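Local coordinates for FAD:protein FMN transferase (Vibrio cholerae, PDB 6NXI) that probably transfers the FMN moiety of FAD onto a threonine hydroxyl of target flavoproteins, with magnesium as cofactor, at residues Pro4-Gly16 with Ile21-Lys33. Numbering follows the deposited sequence.
With FAD (flavin-adenine dinucleotide), chain B.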
# COMPACT_ATOMS: atom_id res chain seq x y z
N PRO A 4 33.43 13.14 -5.35
CA PRO A 4 32.82 12.00 -4.61
C PRO A 4 31.43 12.36 -4.04
O PRO A 4 31.34 13.26 -3.23
CB PRO A 4 33.85 11.67 -3.50
CG PRO A 4 35.16 12.27 -4.00
CD PRO A 4 34.76 13.48 -4.82
N ALA A 5 30.37 11.66 -4.48
CA ALA A 5 28.95 12.06 -4.29
C ALA A 5 28.49 11.81 -2.84
O ALA A 5 28.67 10.69 -2.34
CB ALA A 5 28.04 11.36 -5.27
N GLU A 6 27.88 12.83 -2.22
CA GLU A 6 27.48 12.82 -0.79
C GLU A 6 26.00 12.38 -0.75
O GLU A 6 25.16 13.06 -1.35
CB GLU A 6 27.66 14.20 -0.14
CG GLU A 6 27.26 14.22 1.34
CD GLU A 6 27.09 15.57 2.05
OE1 GLU A 6 27.57 16.60 1.53
OE2 GLU A 6 26.43 15.58 3.14
N GLN A 7 25.75 11.25 -0.10
CA GLN A 7 24.37 10.76 0.17
C GLN A 7 23.98 11.24 1.57
O GLN A 7 24.79 11.11 2.50
CB GLN A 7 24.29 9.24 0.03
CG GLN A 7 22.94 8.68 0.44
CD GLN A 7 22.88 7.20 0.18
OE1 GLN A 7 23.14 6.38 1.05
NE2 GLN A 7 22.60 6.85 -1.06
N VAL A 8 22.77 11.75 1.71
CA VAL A 8 22.12 12.07 3.00
C VAL A 8 21.00 11.05 3.22
O VAL A 8 20.22 10.80 2.27
CB VAL A 8 21.55 13.49 2.94
CG1 VAL A 8 20.83 13.82 4.23
CG2 VAL A 8 22.61 14.52 2.58
N HIS A 9 20.93 10.47 4.40
CA HIS A 9 19.88 9.56 4.87
C HIS A 9 19.06 10.26 5.96
O HIS A 9 19.62 10.60 7.03
CB HIS A 9 20.52 8.25 5.29
CG HIS A 9 19.59 7.25 5.85
ND1 HIS A 9 20.04 6.16 6.56
CD2 HIS A 9 18.24 7.18 5.85
CE1 HIS A 9 19.01 5.45 6.96
NE2 HIS A 9 17.88 6.04 6.51
N LEU A 10 17.77 10.51 5.71
CA LEU A 10 16.84 10.99 6.73
C LEU A 10 15.93 9.84 7.18
O LEU A 10 15.53 9.03 6.33
CB LEU A 10 15.98 12.08 6.11
CG LEU A 10 16.74 13.26 5.50
CD1 LEU A 10 15.76 14.25 4.93
CD2 LEU A 10 17.66 13.94 6.51
N SER A 11 15.62 9.78 8.45
CA SER A 11 14.73 8.73 8.98
C SER A 11 13.84 9.35 10.04
O SER A 11 14.27 10.29 10.75
CB SER A 11 15.53 7.58 9.51
OG SER A 11 14.70 6.47 9.77
N GLY A 12 12.63 8.84 10.14
CA GLY A 12 11.74 9.20 11.24
C GLY A 12 10.49 8.36 11.26
O GLY A 12 10.32 7.46 10.46
N PRO A 13 9.58 8.65 12.21
CA PRO A 13 8.39 7.86 12.42
C PRO A 13 7.21 8.42 11.61
O PRO A 13 7.02 9.61 11.52
CB PRO A 13 8.10 8.10 13.92
CG PRO A 13 8.54 9.53 14.15
CD PRO A 13 9.70 9.75 13.19
N THR A 14 6.44 7.50 11.05
CA THR A 14 5.12 7.81 10.42
C THR A 14 4.31 6.53 10.29
O THR A 14 4.88 5.49 10.00
CB THR A 14 5.31 8.54 9.07
OG1 THR A 14 4.09 9.22 8.73
CG2 THR A 14 5.69 7.62 7.93
N MET A 15 2.99 6.69 10.37
CA MET A 15 1.99 5.64 10.00
C MET A 15 2.28 4.32 10.73
O MET A 15 2.05 3.26 10.10
CB MET A 15 2.03 5.43 8.51
CG MET A 15 1.76 6.71 7.71
SD MET A 15 1.79 6.42 5.95
CE MET A 15 2.03 8.08 5.34
N GLY A 16 2.77 4.39 11.95
CA GLY A 16 2.97 3.16 12.75
C GLY A 16 4.26 2.49 12.36
O GLY A 16 4.53 1.36 12.80
N ILE A 21 14.62 8.15 3.83
CA ILE A 21 14.78 8.93 2.59
C ILE A 21 16.29 9.06 2.37
O ILE A 21 16.99 9.48 3.29
CB ILE A 21 14.04 10.25 2.70
CG1 ILE A 21 12.54 9.95 2.81
CG2 ILE A 21 14.41 11.16 1.51
CD1 ILE A 21 11.76 11.04 3.41
N LYS A 22 16.76 8.71 1.19
CA LYS A 22 18.17 8.90 0.79
C LYS A 22 18.19 9.80 -0.43
O LYS A 22 17.38 9.60 -1.35
CB LYS A 22 18.89 7.59 0.51
CG LYS A 22 19.05 6.72 1.73
CD LYS A 22 19.72 5.37 1.40
CE LYS A 22 19.98 4.54 2.64
NZ LYS A 22 20.78 3.32 2.40
N TYR A 23 19.07 10.78 -0.43
CA TYR A 23 19.18 11.65 -1.62
C TYR A 23 20.64 12.03 -1.79
O TYR A 23 21.44 11.96 -0.84
CB TYR A 23 18.21 12.84 -1.55
CG TYR A 23 18.57 13.84 -0.49
CD1 TYR A 23 18.02 13.76 0.77
CD2 TYR A 23 19.43 14.89 -0.75
CE1 TYR A 23 18.34 14.66 1.77
CE2 TYR A 23 19.75 15.80 0.24
CZ TYR A 23 19.21 15.69 1.50
OH TYR A 23 19.51 16.57 2.50
N ILE A 24 20.94 12.51 -3.00
CA ILE A 24 22.32 12.91 -3.34
C ILE A 24 22.40 14.43 -3.27
O ILE A 24 21.63 15.10 -3.93
CB ILE A 24 22.79 12.36 -4.69
CG1 ILE A 24 22.62 10.83 -4.75
CG2 ILE A 24 24.26 12.75 -4.89
CD1 ILE A 24 23.26 10.07 -3.60
N GLN A 25 23.30 14.93 -2.43
CA GLN A 25 23.54 16.38 -2.26
C GLN A 25 23.94 16.92 -3.62
O GLN A 25 24.73 16.27 -4.35
CB GLN A 25 24.58 16.58 -1.15
CG GLN A 25 24.84 18.04 -0.82
CD GLN A 25 23.62 18.72 -0.22
OE1 GLN A 25 22.83 18.10 0.46
NE2 GLN A 25 23.51 20.03 -0.42
N GLN A 26 23.42 18.09 -3.97
CA GLN A 26 23.76 18.82 -5.21
C GLN A 26 23.88 20.29 -4.84
O GLN A 26 23.36 20.73 -3.82
CB GLN A 26 22.68 18.57 -6.27
CG GLN A 26 22.86 17.22 -6.95
CD GLN A 26 24.14 17.12 -7.75
OE1 GLN A 26 25.12 16.47 -7.35
NE2 GLN A 26 24.14 17.76 -8.91
N PRO A 27 24.63 21.10 -5.61
CA PRO A 27 24.71 22.51 -5.27
C PRO A 27 23.33 23.18 -5.27
O PRO A 27 22.48 22.86 -6.07
CB PRO A 27 25.64 23.07 -6.37
CG PRO A 27 26.44 21.87 -6.84
CD PRO A 27 25.48 20.70 -6.73
N GLY A 28 23.13 24.09 -4.31
CA GLY A 28 21.99 25.02 -4.30
C GLY A 28 20.72 24.44 -3.68
O GLY A 28 19.67 25.09 -3.75
N ILE A 29 20.76 23.24 -3.11
CA ILE A 29 19.52 22.69 -2.49
C ILE A 29 19.50 23.03 -0.99
O ILE A 29 20.56 23.28 -0.40
CB ILE A 29 19.37 21.19 -2.76
CG1 ILE A 29 20.41 20.36 -2.02
CG2 ILE A 29 19.37 20.90 -4.24
CD1 ILE A 29 20.10 18.88 -2.09
N ALA A 30 18.30 23.03 -0.41
CA ALA A 30 18.08 23.21 1.03
C ALA A 30 18.95 22.22 1.82
O ALA A 30 19.21 21.08 1.35
CB ALA A 30 16.62 23.05 1.34
N ASP A 31 19.32 22.64 3.02
CA ASP A 31 20.00 21.80 4.03
C ASP A 31 19.03 20.68 4.45
O ASP A 31 17.79 20.86 4.37
CB ASP A 31 20.43 22.65 5.22
CG ASP A 31 19.23 23.34 5.85
OD1 ASP A 31 18.86 22.95 6.95
OD2 ASP A 31 18.64 24.26 5.20
N SER A 32 19.58 19.61 5.00
CA SER A 32 18.83 18.39 5.40
C SER A 32 17.79 18.73 6.49
O SER A 32 16.68 18.16 6.46
CB SER A 32 19.77 17.32 5.86
OG SER A 32 20.50 17.73 7.00
N LYS A 33 18.09 19.67 7.40
CA LYS A 33 17.13 20.01 8.46
C LYS A 33 15.89 20.61 7.83
O LYS A 33 14.80 20.28 8.25
CB LYS A 33 17.69 21.00 9.49
CG LYS A 33 16.87 21.05 10.77
CD LYS A 33 17.57 21.77 11.92
CE LYS A 33 17.27 23.25 12.00
NZ LYS A 33 15.87 23.53 12.42
PA FAD B . -0.85 -3.73 2.40
O1A FAD B . -0.59 -5.14 2.02
O2A FAD B . -0.40 -2.64 1.52
O5B FAD B . -2.41 -3.52 2.67
C5B FAD B . -2.94 -4.29 3.79
C4B FAD B . -3.79 -3.42 4.69
O4B FAD B . -4.93 -2.87 4.00
C3B FAD B . -4.36 -4.22 5.87
O3B FAD B . -3.48 -4.12 6.99
C2B FAD B . -5.73 -3.57 6.09
O2B FAD B . -5.61 -2.40 6.87
C1B FAD B . -6.14 -3.21 4.67
N9A FAD B . -6.80 -4.24 3.91
C8A FAD B . -6.85 -5.62 4.16
N7A FAD B . -7.42 -6.27 3.17
C5A FAD B . -7.82 -5.32 2.26
C6A FAD B . -8.50 -5.41 1.04
N6A FAD B . -8.87 -6.57 0.46
N1A FAD B . -8.69 -4.26 0.36
C2A FAD B . -8.30 -3.10 0.93
N3A FAD B . -7.64 -2.89 2.08
C4A FAD B . -7.44 -4.06 2.70
N1 FAD B . -0.57 1.43 12.23
C2 FAD B . -0.52 1.63 13.59
O2 FAD B . -0.28 0.67 14.36
N3 FAD B . -0.69 2.86 14.14
C4 FAD B . -0.95 3.97 13.39
O4 FAD B . -1.13 5.06 13.91
C4X FAD B . -1.03 3.80 11.96
N5 FAD B . -1.30 4.85 11.21
C5X FAD B . -1.38 4.66 9.85
C6 FAD B . -1.69 5.77 9.03
C7 FAD B . -1.79 5.67 7.65
C7M FAD B . -2.11 6.90 6.83
C8 FAD B . -1.56 4.41 7.05
C8M FAD B . -1.67 4.22 5.56
C9 FAD B . -1.26 3.31 7.86
C9A FAD B . -1.16 3.40 9.25
N10 FAD B . -0.89 2.32 10.09
C10 FAD B . -0.81 2.47 11.46
C1' FAD B . -0.58 0.99 9.50
C2' FAD B . -1.77 0.23 9.03
O2' FAD B . -2.63 -0.09 10.11
C3' FAD B . -1.29 -1.07 8.36
O3' FAD B . -0.64 -1.93 9.27
C4' FAD B . -0.30 -0.88 7.23
O4' FAD B . -0.68 0.26 6.47
C5' FAD B . -0.15 -2.13 6.40
O5' FAD B . 0.64 -1.80 5.23
P FAD B . 1.20 -2.96 4.32
O1P FAD B . 1.79 -4.04 5.12
O2P FAD B . 1.97 -2.19 3.27
O3P FAD B . -0.19 -3.51 3.80
O HOH W 1 27.06 14.91 -4.00
O HOH W 2 23.14 4.48 3.96
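A5 sets its CB against I24 CG2 at the open end of an antiparallel beta hairpin, strands 7-14 and 17-24, which starts the main sheet of this ApbE-family enzyme; 7-14 is one of its two edge strands. At E6 the backbone O takes the N-H of Q25 (2.9 Å, 163°), while a water accepts from E6 N and donates to Q25 O, bridging the two. The two side chains run alongside each other, E6 OE1 nearing Q25 CG.

Q7 and H9 share a face of the hairpin with K22 and I24. The extended Q7 slants across K22, its OE1 3.6 Å from K22 CD, and a second water accepts from K22 NZ. V8, on the other face, exchanges two backbone hydrogen bonds with Y23. The Y23 ring is turned back toward it: with chi1 at 69°, CG sits between the backbone N and the carbonyl carbon, and V8 CB rides over one ring face, 3.8 Å from the centroid and 25° off the normal, a CH-pi contact. V8 CG1 also meets S32 CB where helix 32-50 begins.

K22 CE lies over one face of the H9 imidazole, 4.3 Å from its centroid, while H9 NE2 is hydrogen-bonded to N20. L10 pairs with I21 through two backbone hydrogen bonds, L10 N to I21 O at 2.7 Å. Its side chain is buried, CD2 against S32 CB and CD1 at the edge of the Y23 ring. Past this pairing the strand leads to the flavin, where M15 O stands 3.1 Å from FAD N10 and M15 CG packs against the isoalloxazine at C7.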